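Local coordinates for protein activating signal cointegrator 1 complex subunit 2 (Homo sapiens, PDB 6YXQ) that binds polyubiquitinated proteins and, as part of the ASCC complex, recruits ASCC3 and ALKBH3 to sites of DNA damage, at residues B[63-74]-B[119-130]. Sequence-based numbering, arbitrary orientation.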
loop_
_atom_site.group_PDB
_atom_site.type_symbol
_atom_site.label_atom_id
_atom_site.label_comp_id
_atom_site.label_asym_id
_atom_site.label_seq_id
_atom_site.Cartn_x
_atom_site.Cartn_y
_atom_site.Cartn_z
ATOM N N ALA B 63 -11.133 8.111 -5.989
ATOM C CA ALA B 63 -10.368 8.051 -4.760
ATOM C C ALA B 63 -11.194 8.488 -3.558
ATOM O O ALA B 63 -11.007 7.948 -2.464
ATOM C CB ALA B 63 -9.103 8.902 -4.895
ATOM N N THR B 64 -12.115 9.455 -3.721
ATOM C CA THR B 64 -12.913 9.875 -2.561
ATOM C C THR B 64 -13.928 8.817 -2.189
ATOM O O THR B 64 -14.201 8.613 -0.995
ATOM C CB THR B 64 -13.628 11.225 -2.757
ATOM O OG1 THR B 64 -14.809 11.067 -3.540
ATOM C CG2 THR B 64 -12.721 12.302 -3.330
ATOM N N PHE B 65 -14.501 8.131 -3.185
ATOM C CA PHE B 65 -15.300 6.956 -2.841
ATOM C C PHE B 65 -14.506 5.993 -1.957
ATOM O O PHE B 65 -14.962 5.594 -0.869
ATOM C CB PHE B 65 -15.770 6.255 -4.105
ATOM C CG PHE B 65 -16.888 6.960 -4.803
ATOM C CD1 PHE B 65 -18.006 7.364 -4.099
ATOM C CD2 PHE B 65 -16.823 7.223 -6.161
ATOM C CE1 PHE B 65 -19.044 8.008 -4.735
ATOM C CE2 PHE B 65 -17.862 7.869 -6.806
ATOM C CZ PHE B 65 -18.974 8.262 -6.092
ATOM N N VAL B 66 -13.295 5.633 -2.404
ATOM C CA VAL B 66 -12.492 4.656 -1.662
ATOM C C VAL B 66 -12.184 5.162 -0.251
ATOM O O VAL B 66 -12.331 4.428 0.738
ATOM C CB VAL B 66 -11.200 4.316 -2.427
ATOM C CG1 VAL B 66 -10.299 3.431 -1.571
ATOM C CG2 VAL B 66 -11.527 3.620 -3.736
ATOM N N ALA B 67 -11.750 6.421 -0.137
ATOM C CA ALA B 67 -11.297 6.928 1.153
ATOM C C ALA B 67 -12.450 7.069 2.136
ATOM O O ALA B 67 -12.288 6.792 3.329
ATOM C CB ALA B 67 -10.584 8.263 0.975
ATOM N N ASN B 68 -13.619 7.511 1.664
ATOM C CA ASN B 68 -14.766 7.602 2.560
ATOM C C ASN B 68 -15.178 6.221 3.052
ATOM O O ASN B 68 -15.437 6.026 4.253
ATOM C CB ASN B 68 -15.928 8.305 1.856
ATOM C CG ASN B 68 -15.696 9.807 1.688
ATOM O OD1 ASN B 68 -14.852 10.400 2.364
ATOM N ND2 ASN B 68 -16.446 10.423 0.780
ATOM N N ASP B 69 -15.218 5.242 2.141
ATOM C CA ASP B 69 -15.547 3.886 2.562
ATOM C C ASP B 69 -14.544 3.367 3.589
ATOM O O ASP B 69 -14.927 2.712 4.566
ATOM C CB ASP B 69 -15.612 2.964 1.349
ATOM C CG ASP B 69 -16.717 3.346 0.385
ATOM O OD1 ASP B 69 -17.746 3.900 0.829
ATOM O OD2 ASP B 69 -16.559 3.082 -0.823
ATOM N N LEU B 70 -13.259 3.669 3.405
ATOM C CA LEU B 70 -12.256 3.147 4.329
ATOM C C LEU B 70 -12.318 3.854 5.679
ATOM O O LEU B 70 -12.103 3.228 6.724
ATOM C CB LEU B 70 -10.864 3.273 3.713
ATOM C CG LEU B 70 -10.435 2.247 2.661
ATOM C CD1 LEU B 70 -9.163 2.684 1.960
ATOM C CD2 LEU B 70 -10.238 0.889 3.297
ATOM N N ASP B 71 -12.602 5.158 5.679
ATOM C CA ASP B 71 -12.820 5.872 6.932
ATOM C C ASP B 71 -13.947 5.224 7.725
ATOM O O ASP B 71 -13.819 4.966 8.932
ATOM C CB ASP B 71 -13.141 7.339 6.647
ATOM C CG ASP B 71 -11.911 8.160 6.308
ATOM O OD1 ASP B 71 -10.782 7.711 6.602
ATOM O OD2 ASP B 71 -12.081 9.265 5.751
ATOM N N TRP B 72 -15.058 4.928 7.045
ATOM C CA TRP B 72 -16.194 4.298 7.715
ATOM C C TRP B 72 -15.843 2.897 8.206
ATOM O O TRP B 72 -16.254 2.486 9.302
ATOM C CB TRP B 72 -17.381 4.251 6.759
ATOM C CG TRP B 72 -18.421 3.261 7.123
ATOM C CD1 TRP B 72 -19.405 3.414 8.050
ATOM C CD2 TRP B 72 -18.596 1.956 6.561
ATOM N NE1 TRP B 72 -20.184 2.284 8.103
ATOM C CE2 TRP B 72 -19.707 1.373 7.199
ATOM C CE3 TRP B 72 -17.911 1.218 5.595
ATOM C CZ2 TRP B 72 -20.156 0.091 6.891
ATOM C CZ3 TRP B 72 -18.364 -0.057 5.285
ATOM C CH2 TRP B 72 -19.473 -0.605 5.932
ATOM N N LEU B 73 -15.093 2.150 7.394
ATOM C CA LEU B 73 -14.662 0.809 7.767
ATOM C C LEU B 73 -13.816 0.824 9.033
ATOM O O LEU B 73 -13.955 -0.053 9.894
ATOM C CB LEU B 73 -13.878 0.199 6.610
ATOM C CG LEU B 73 -13.556 -1.282 6.698
ATOM C CD1 LEU B 73 -14.787 -2.086 6.334
ATOM C CD2 LEU B 73 -12.399 -1.602 5.778
ATOM N N LEU B 74 -12.915 1.802 9.153
ATOM C CA LEU B 74 -12.140 1.933 10.383
ATOM C C LEU B 74 -13.018 2.367 11.550
ATOM O O LEU B 74 -12.743 2.004 12.700
ATOM C CB LEU B 74 -10.998 2.924 10.177
ATOM C CG LEU B 74 -10.021 2.585 9.053
ATOM C CD1 LEU B 74 -9.244 3.820 8.627
ATOM C CD2 LEU B 74 -9.076 1.499 9.500
HETATM N N MSE B 119 -4.994 13.654 -0.757
HETATM C CA MSE B 119 -5.842 12.492 -0.911
HETATM C C MSE B 119 -5.023 11.190 -0.897
HETATM O O MSE B 119 -5.395 10.204 -0.247
HETATM C CB MSE B 119 -6.646 12.628 -2.202
HETATM C CG MSE B 119 -7.575 11.483 -2.464
HETATM SE SE MSE B 119 -8.550 11.116 -0.844
HETATM C CE MSE B 119 -10.252 10.881 -1.607
ATOM N N GLN B 120 -3.890 11.202 -1.594
ATOM C CA GLN B 120 -3.013 10.038 -1.598
ATOM C C GLN B 120 -2.509 9.722 -0.195
ATOM O O GLN B 120 -2.432 8.551 0.198
ATOM C CB GLN B 120 -1.848 10.273 -2.552
ATOM C CG GLN B 120 -2.204 10.049 -4.004
ATOM C CD GLN B 120 -1.884 8.653 -4.466
ATOM O OE1 GLN B 120 -2.737 7.761 -4.435
ATOM N NE2 GLN B 120 -0.643 8.448 -4.896
ATOM N N LYS B 121 -2.166 10.754 0.578
ATOM C CA LYS B 121 -1.751 10.548 1.965
ATOM C C LYS B 121 -2.873 9.931 2.797
ATOM O O LYS B 121 -2.643 9.008 3.599
ATOM C CB LYS B 121 -1.305 11.879 2.575
ATOM C CG LYS B 121 0.190 12.131 2.493
ATOM C CD LYS B 121 0.531 13.585 2.768
ATOM C CE LYS B 121 1.005 13.775 4.207
ATOM N NZ LYS B 121 -0.132 13.786 5.178
ATOM N N ARG B 122 -4.089 10.462 2.644
ATOM C CA ARG B 122 -5.246 9.889 3.327
ATOM C C ARG B 122 -5.359 8.397 3.036
ATOM O O ARG B 122 -5.486 7.573 3.955
ATOM C CB ARG B 122 -6.524 10.618 2.899
ATOM C CG ARG B 122 -6.947 11.763 3.811
ATOM C CD ARG B 122 -8.416 11.649 4.228
ATOM N NE ARG B 122 -9.335 11.711 3.090
ATOM C CZ ARG B 122 -10.578 11.240 3.110
ATOM N NH1 ARG B 122 -11.347 11.335 2.036
ATOM N NH2 ARG B 122 -11.058 10.671 4.208
ATOM N N LEU B 123 -5.299 8.039 1.749
ATOM C CA LEU B 123 -5.438 6.640 1.351
ATOM C C LEU B 123 -4.322 5.783 1.929
ATOM O O LEU B 123 -4.570 4.670 2.409
ATOM C CB LEU B 123 -5.458 6.531 -0.171
ATOM C CG LEU B 123 -6.800 6.858 -0.820
ATOM C CD1 LEU B 123 -6.676 6.850 -2.333
ATOM C CD2 LEU B 123 -7.889 5.891 -0.357
ATOM N N HIS B 124 -3.086 6.286 1.882
ATOM C CA HIS B 124 -1.940 5.560 2.419
ATOM C C HIS B 124 -2.155 5.203 3.888
ATOM O O HIS B 124 -2.071 4.026 4.283
ATOM C CB HIS B 124 -0.689 6.421 2.226
ATOM C CG HIS B 124 0.604 5.718 2.508
ATOM N ND1 HIS B 124 1.285 5.869 3.698
ATOM C CD2 HIS B 124 1.364 4.899 1.743
ATOM C CE1 HIS B 124 2.396 5.159 3.661
ATOM N NE2 HIS B 124 2.471 4.562 2.485
ATOM N N ARG B 125 -2.466 6.208 4.708
ATOM C CA ARG B 125 -2.656 5.964 6.135
ATOM C C ARG B 125 -3.813 5.002 6.378
ATOM O O ARG B 125 -3.708 4.069 7.187
ATOM C CB ARG B 125 -2.895 7.284 6.868
ATOM C CG ARG B 125 -3.003 7.132 8.372
ATOM C CD ARG B 125 -2.905 8.467 9.097
ATOM N NE ARG B 125 -2.757 8.262 10.536
ATOM C CZ ARG B 125 -3.717 8.477 11.429
ATOM N NH1 ARG B 125 -4.903 8.924 11.037
ATOM N NH2 ARG B 125 -3.489 8.249 12.715
ATOM N N SER B 126 -4.927 5.210 5.679
ATOM C CA SER B 126 -6.103 4.396 5.955
ATOM C C SER B 126 -5.867 2.940 5.579
ATOM O O SER B 126 -6.279 2.029 6.312
ATOM C CB SER B 126 -7.311 4.955 5.211
ATOM O OG SER B 126 -8.295 3.954 5.083
ATOM N N VAL B 127 -5.202 2.700 4.447
ATOM C CA VAL B 127 -4.922 1.331 4.024
ATOM C C VAL B 127 -3.996 0.642 5.017
ATOM O O VAL B 127 -4.213 -0.522 5.390
ATOM C CB VAL B 127 -4.328 1.325 2.608
ATOM C CG1 VAL B 127 -3.717 -0.031 2.311
ATOM C CG2 VAL B 127 -5.392 1.691 1.585
ATOM N N PHE B 128 -2.945 1.340 5.460
ATOM C CA PHE B 128 -2.072 0.730 6.456
ATOM C C PHE B 128 -2.841 0.368 7.721
ATOM O O PHE B 128 -2.629 -0.707 8.297
ATOM C CB PHE B 128 -0.909 1.651 6.799
ATOM C CG PHE B 128 -0.008 1.095 7.853
ATOM C CD1 PHE B 128 0.862 0.063 7.556
ATOM C CD2 PHE B 128 -0.046 1.582 9.150
ATOM C CE1 PHE B 128 1.694 -0.465 8.534
ATOM C CE2 PHE B 128 0.782 1.058 10.131
ATOM C CZ PHE B 128 1.652 0.033 9.822
ATOM N N LEU B 129 -3.747 1.246 8.168
ATOM C CA LEU B 129 -4.468 0.958 9.408
ATOM C C LEU B 129 -5.435 -0.209 9.238
ATOM O O LEU B 129 -5.594 -1.029 10.152
ATOM C CB LEU B 129 -5.203 2.203 9.902
ATOM C CG LEU B 129 -4.301 3.396 10.212
ATOM C CD1 LEU B 129 -5.028 4.684 9.930
ATOM C CD2 LEU B 129 -3.803 3.355 11.646
ATOM N N THR B 130 -6.087 -0.301 8.077
ATOM C CA THR B 130 -6.941 -1.452 7.791
ATOM C C THR B 130 -6.148 -2.754 7.850
ATOM O O THR B 130 -6.580 -3.746 8.462
ATOM C CB THR B 130 -7.585 -1.281 6.419
ATOM O OG1 THR B 130 -8.239 -0.010 6.361
ATOM C CG2 THR B 130 -8.588 -2.387 6.160
#
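L70 and L123 carry the apolar core between segments 63-74 and 119-130, on helices 53-75 and 114-135; the segments run in the same general direction at 36°, their axes 9.8 Å apart at closest approach. Both leucines pack as knobs into holes: L123 sits among A63, V66, A67 and L70, while L70 enters the space framed by L123, S126, V127 and T130. The CD2 branch of L123 does most of its touching, meeting V66 CG1 at 3.7 Å across a right-angled approach and A67 CB at 3.8 Å. L70 splits its branches, CD1 against V127 CG2 at 3.9 Å and CD2 beside T130 OG1. At the N-terminal end, M119, a selenomethionine, starts with CG anti to its backbone N (chi1 -179°) and then bends, laying SE alongside A67 CB at 3.9 Å; the placement of its methyl is doubtful.

The polar contacts lie along the more exposed flank. R122 reaches over A67, whose CB lies over one guanidinium face. D71 is its salt-bridge partner, but the detail is doubtful because the two modelled groups are too close. N68 OD1 lies at the guanidinium edge, 3.6 Å from R122 NH1.

Farther along, T130 OG1 donates to S126 O at 2.8 Å from above the carbonyl plane, with T130 N reaching that oxygen from the opposite face. L74 CD2 rests 3.6 Å from T130 OG1, and T130 CG2 meets L73 CD2. Replacing T130 with an alanine would probably leave L73 and L74 less closely packed and S126 O without its second donor.

This is helix-on-helix packing in the ASCC3-binding part of the protein: helix 89-101 covers V66, L73 and V127, helix 78-87 also meets L73, and the ASCC3 chain contacts both helices, packing on F65 and L129.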